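Local coordinates for protein D-threo-3-hydroxyaspartate dehydratase (Delftia, PDB 3WQC) that catalyses the pyridoxal-phosphate-dependent removal of ammonia from D-threo-3-hydroxyaspartate to give oxaloacetate, and also acts on D-serine, at residues 105-119 against 131-144. Residues are numbered along the deposited sequence; the frame is centred on the assembly and turned at random.
Sequences ALQLRRRGCDLKLIV and FGREQGEAFEVWIE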
# COMPACT_ATOMS: atom_id res chain seq x y z
N ALA B 105 -8.89 -22.73 9.83
CA ALA B 105 -8.59 -22.64 11.27
C ALA B 105 -8.54 -24.08 11.84
O ALA B 105 -7.66 -24.30 12.70
CB ALA B 105 -9.70 -21.84 11.93
N LEU B 106 -9.45 -24.95 11.40
CA LEU B 106 -9.45 -26.37 11.87
C LEU B 106 -8.10 -27.01 11.52
O LEU B 106 -7.49 -27.70 12.39
CB LEU B 106 -10.64 -27.10 11.24
CG LEU B 106 -10.69 -28.60 11.59
CD1 LEU B 106 -10.87 -28.82 13.09
CD2 LEU B 106 -11.74 -29.29 10.72
N GLN B 107 -7.67 -26.84 10.28
CA GLN B 107 -6.42 -27.51 9.88
C GLN B 107 -5.24 -27.03 10.72
O GLN B 107 -4.38 -27.85 11.11
CB GLN B 107 -6.17 -27.20 8.41
CG GLN B 107 -7.24 -27.84 7.52
CD GLN B 107 -7.49 -27.09 6.20
OE1 GLN B 107 -6.73 -26.18 5.83
NE2 GLN B 107 -8.57 -27.49 5.47
N LEU B 108 -5.13 -25.71 10.97
CA LEU B 108 -4.05 -25.16 11.79
C LEU B 108 -4.10 -25.83 13.19
O LEU B 108 -3.06 -26.22 13.74
CB LEU B 108 -4.17 -23.65 11.91
CG LEU B 108 -3.49 -22.95 10.74
CD1 LEU B 108 -4.07 -21.54 10.68
CD2 LEU B 108 -1.95 -22.85 10.95
N ARG B 109 -5.32 -25.87 13.80
CA ARG B 109 -5.38 -26.49 15.15
C ARG B 109 -4.97 -28.00 15.13
O ARG B 109 -4.27 -28.46 16.06
CB ARG B 109 -6.82 -26.32 15.74
CG ARG B 109 -7.03 -24.87 16.17
CD ARG B 109 -8.45 -24.62 16.69
NE ARG B 109 -8.69 -25.44 17.90
CZ ARG B 109 -8.26 -25.13 19.13
NH1 ARG B 109 -7.64 -23.93 19.41
NH2 ARG B 109 -8.46 -26.01 20.15
N ARG B 110 -5.40 -28.72 14.08
CA ARG B 110 -5.11 -30.13 13.97
C ARG B 110 -3.63 -30.36 13.78
O ARG B 110 -3.15 -31.40 14.25
CB ARG B 110 -5.90 -30.79 12.85
CG ARG B 110 -7.39 -30.89 13.13
CD ARG B 110 -8.14 -31.51 11.90
NE ARG B 110 -9.53 -31.97 12.19
CZ ARG B 110 -10.42 -32.39 11.30
NH1 ARG B 110 -10.10 -32.49 10.03
NH2 ARG B 110 -11.71 -32.70 11.74
N ARG B 111 -2.89 -29.41 13.20
CA ARG B 111 -1.40 -29.49 13.10
C ARG B 111 -0.65 -29.08 14.34
O ARG B 111 0.57 -29.19 14.40
CB ARG B 111 -0.84 -28.48 11.97
CG ARG B 111 -1.22 -28.78 10.64
CD ARG B 111 -0.16 -28.13 9.72
NE ARG B 111 -0.12 -26.73 9.44
CZ ARG B 111 -1.08 -26.08 8.72
NH1 ARG B 111 -2.27 -26.67 8.34
NH2 ARG B 111 -0.91 -24.84 8.43
N GLY B 112 -1.37 -28.59 15.38
CA GLY B 112 -0.79 -28.26 16.62
C GLY B 112 -0.72 -26.80 16.95
O GLY B 112 -0.13 -26.43 17.99
N CYS B 113 -1.41 -25.97 16.18
CA CYS B 113 -1.42 -24.55 16.52
C CYS B 113 -2.56 -24.26 17.54
O CYS B 113 -3.70 -24.65 17.31
CB CYS B 113 -1.66 -23.74 15.25
SG CYS B 113 -1.62 -21.92 15.54
N ASP B 114 -2.24 -23.58 18.63
CA ASP B 114 -3.26 -23.25 19.65
C ASP B 114 -3.86 -21.94 19.21
O ASP B 114 -3.62 -20.85 19.78
CB ASP B 114 -2.63 -23.08 20.99
CG ASP B 114 -3.71 -23.04 22.07
OD1 ASP B 114 -4.73 -23.76 21.88
OD2 ASP B 114 -3.51 -22.46 23.16
N LEU B 115 -4.63 -22.04 18.14
CA LEU B 115 -5.16 -20.87 17.45
C LEU B 115 -6.51 -20.49 18.10
O LEU B 115 -7.41 -21.34 18.20
CB LEU B 115 -5.42 -21.28 15.96
CG LEU B 115 -6.12 -20.18 15.14
CD1 LEU B 115 -5.19 -18.92 14.99
CD2 LEU B 115 -6.48 -20.81 13.80
N LYS B 116 -6.64 -19.23 18.48
CA LYS B 116 -7.88 -18.69 19.09
C LYS B 116 -8.58 -17.82 18.07
O LYS B 116 -7.92 -17.06 17.31
CB LYS B 116 -7.55 -17.81 20.31
CG LYS B 116 -7.20 -18.60 21.56
CD LYS B 116 -6.04 -19.35 21.63
CE LYS B 116 -4.83 -18.42 21.83
NZ LYS B 116 -3.87 -19.51 22.37
N LEU B 117 -9.90 -17.91 18.01
CA LEU B 117 -10.74 -17.12 17.08
C LEU B 117 -11.58 -16.14 17.90
O LEU B 117 -11.73 -16.35 19.14
CB LEU B 117 -11.70 -18.07 16.30
CG LEU B 117 -10.99 -19.23 15.62
CD1 LEU B 117 -12.02 -20.13 14.91
CD2 LEU B 117 -9.97 -18.66 14.55
N ILE B 118 -12.17 -15.14 17.25
CA ILE B 118 -13.00 -14.17 17.96
C ILE B 118 -14.31 -14.03 17.22
O ILE B 118 -14.39 -14.15 15.98
CB ILE B 118 -12.28 -12.80 18.16
CG1 ILE B 118 -12.22 -11.98 16.88
CG2 ILE B 118 -10.89 -13.02 18.79
CD1 ILE B 118 -11.68 -10.55 17.14
N VAL B 119 -15.38 -13.71 17.97
CA VAL B 119 -16.70 -13.43 17.38
C VAL B 119 -17.33 -12.26 18.15
O VAL B 119 -16.98 -12.00 19.32
CB VAL B 119 -17.69 -14.64 17.39
CG1 VAL B 119 -17.09 -15.79 16.59
CG2 VAL B 119 -18.06 -15.08 18.79
N PHE B 131 -19.78 -26.19 13.23
CA PHE B 131 -18.69 -26.84 12.54
C PHE B 131 -17.81 -27.65 13.46
O PHE B 131 -17.34 -28.76 13.13
CB PHE B 131 -17.88 -25.70 11.82
CG PHE B 131 -16.77 -26.25 10.94
CD1 PHE B 131 -17.10 -26.88 9.73
CD2 PHE B 131 -15.42 -26.08 11.30
CE1 PHE B 131 -16.08 -27.36 8.86
CE2 PHE B 131 -14.41 -26.58 10.41
CZ PHE B 131 -14.75 -27.15 9.21
N GLY B 132 -17.57 -27.09 14.66
CA GLY B 132 -16.78 -27.80 15.68
C GLY B 132 -17.46 -29.12 16.03
O GLY B 132 -16.79 -30.15 16.21
N ARG B 133 -18.79 -29.12 16.25
CA ARG B 133 -19.45 -30.39 16.56
C ARG B 133 -19.29 -31.36 15.36
O ARG B 133 -19.02 -32.57 15.56
CB ARG B 133 -20.94 -30.10 16.81
CG ARG B 133 -21.08 -29.46 18.19
CD ARG B 133 -22.56 -29.46 18.68
NE ARG B 133 -23.40 -28.75 17.73
CZ ARG B 133 -23.63 -27.43 17.76
NH1 ARG B 133 -23.03 -26.69 18.72
NH2 ARG B 133 -24.46 -26.88 16.82
N GLU B 134 -19.51 -30.88 14.14
CA GLU B 134 -19.37 -31.75 12.94
C GLU B 134 -18.01 -32.39 12.85
O GLU B 134 -17.87 -33.57 12.45
CB GLU B 134 -19.71 -30.99 11.64
CG GLU B 134 -19.70 -31.79 10.39
CD GLU B 134 -19.71 -30.88 9.10
OE1 GLU B 134 -18.72 -30.15 8.71
OE2 GLU B 134 -20.75 -30.87 8.45
N GLN B 135 -16.99 -31.58 13.13
CA GLN B 135 -15.57 -31.99 12.94
C GLN B 135 -14.88 -32.54 14.18
O GLN B 135 -13.71 -32.88 14.13
CB GLN B 135 -14.76 -30.78 12.43
CG GLN B 135 -15.33 -30.30 11.09
CD GLN B 135 -15.19 -31.30 9.98
OE1 GLN B 135 -14.21 -32.07 9.97
NE2 GLN B 135 -16.18 -31.37 9.07
N GLY B 136 -15.58 -32.56 15.32
CA GLY B 136 -15.00 -33.02 16.60
C GLY B 136 -13.92 -32.09 17.14
O GLY B 136 -12.87 -32.54 17.66
N GLU B 137 -14.14 -30.78 16.99
CA GLU B 137 -13.15 -29.79 17.41
C GLU B 137 -13.78 -28.80 18.38
O GLU B 137 -14.76 -28.14 18.02
CB GLU B 137 -12.56 -28.97 16.20
CG GLU B 137 -11.43 -28.03 16.58
CD GLU B 137 -10.16 -28.74 17.03
OE1 GLU B 137 -9.28 -28.08 17.64
OE2 GLU B 137 -10.01 -29.95 16.73
N ALA B 138 -13.21 -28.69 19.59
CA ALA B 138 -13.64 -27.70 20.57
C ALA B 138 -12.79 -26.45 20.30
O ALA B 138 -11.75 -26.20 20.93
CB ALA B 138 -13.49 -28.19 21.98
N PHE B 139 -13.22 -25.66 19.33
CA PHE B 139 -12.49 -24.40 19.07
C PHE B 139 -12.44 -23.52 20.29
O PHE B 139 -13.48 -23.47 21.05
CB PHE B 139 -13.23 -23.57 17.98
CG PHE B 139 -13.10 -24.20 16.59
CD1 PHE B 139 -11.92 -23.93 15.84
CD2 PHE B 139 -14.12 -24.99 16.01
CE1 PHE B 139 -11.80 -24.45 14.51
CE2 PHE B 139 -13.98 -25.52 14.75
CZ PHE B 139 -12.84 -25.25 13.98
N GLU B 140 -11.34 -22.74 20.46
CA GLU B 140 -11.31 -21.74 21.52
C GLU B 140 -11.74 -20.43 20.87
O GLU B 140 -11.15 -19.99 19.83
CB GLU B 140 -9.90 -21.61 22.09
CG GLU B 140 -9.93 -20.55 23.21
CD GLU B 140 -8.65 -20.52 24.01
OE1 GLU B 140 -8.49 -19.48 24.76
OE2 GLU B 140 -7.83 -21.50 24.02
N VAL B 141 -12.71 -19.74 21.47
CA VAL B 141 -13.30 -18.55 20.89
C VAL B 141 -13.39 -17.52 22.00
O VAL B 141 -13.81 -17.83 23.14
CB VAL B 141 -14.70 -18.82 20.30
CG1 VAL B 141 -15.26 -17.57 19.62
CG2 VAL B 141 -14.68 -20.00 19.33
N TRP B 142 -12.95 -16.29 21.67
CA TRP B 142 -13.11 -15.15 22.59
C TRP B 142 -14.17 -14.25 22.04
O TRP B 142 -14.39 -14.19 20.81
CB TRP B 142 -11.82 -14.36 22.73
CG TRP B 142 -10.68 -15.18 23.30
CD1 TRP B 142 -10.58 -16.55 23.61
CD2 TRP B 142 -9.36 -14.62 23.58
NE1 TRP B 142 -9.30 -16.86 24.03
CE2 TRP B 142 -8.52 -15.72 24.02
CE3 TRP B 142 -8.80 -13.34 23.44
CZ2 TRP B 142 -7.14 -15.52 24.34
CZ3 TRP B 142 -7.44 -13.13 23.74
CH2 TRP B 142 -6.63 -14.22 24.19
N ILE B 143 -14.81 -13.47 22.92
CA ILE B 143 -15.89 -12.56 22.47
C ILE B 143 -15.29 -11.16 22.38
O ILE B 143 -14.69 -10.64 23.37
CB ILE B 143 -17.11 -12.59 23.40
CG1 ILE B 143 -17.64 -14.06 23.47
CG2 ILE B 143 -18.14 -11.54 22.91
CD1 ILE B 143 -18.75 -14.23 24.53
N GLU B 144 -15.41 -10.53 21.22
CA GLU B 144 -14.91 -9.16 21.07
C GLU B 144 -15.87 -8.11 21.66
O GLU B 144 -17.10 -8.22 21.40
CB GLU B 144 -14.64 -8.86 19.57
CG GLU B 144 -13.92 -7.48 19.38
CD GLU B 144 -13.38 -7.24 18.00
OE1 GLU B 144 -12.53 -6.30 17.92
OE2 GLU B 144 -13.82 -7.92 17.04
O HOH W 1 -10.83 -32.06 14.97
O HOH W 2 -10.08 -21.83 18.02
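Leu106 on helix 102-110 fits between the end of helix 122-135 and the turn after it. With CG anti to the backbone N (chi1 177°), its CD1 reaches Glu137 CB at 3.5 Å, while CD2 meets Gln135 CG and the Phe131 ring. The Phe139 ring lies beside Leu106 CB and Arg109 CD. Arg109 bends at chi3 and sends NE to Glu137 OE1 at 2.7 Å, a salt bridge close to the guanidinium plane and on the anti side of the carboxylate. Its NH1 bonds Leu115 O at 2.9 Å. Without this side chain, as with an alanine here, Glu137 OE1 would probably lose its charged mate and Leu115 O one of its donors. The two strands that follow, 114-119 and 140-146, are parallel neighbours joined by helix 122-135. They form one beta-alpha-beta unit of the TIM-type barrel of the alanine racemase N-terminal domain. Lys116 lies alongside Glu140, with Lys116 CG 3.4 Å from Glu140 CD. Its NZ turns back to Asp114 O, with a weak bond to Asp114 OD2, and forms a salt bridge with Asp90. Glu140 OE1 instead accepts a nearly straight bond from Trp142 NE1. Leu117 N bonds Glu140 O at 3.0 Å, and Leu117 O takes Trp142 N at 2.8 Å. Ile118 CD1 touches Glu144 OE2, near the bound cofactor. Val119 packs CG2 on Val141 CG1, and its O takes Glu144 N at 2.9 Å.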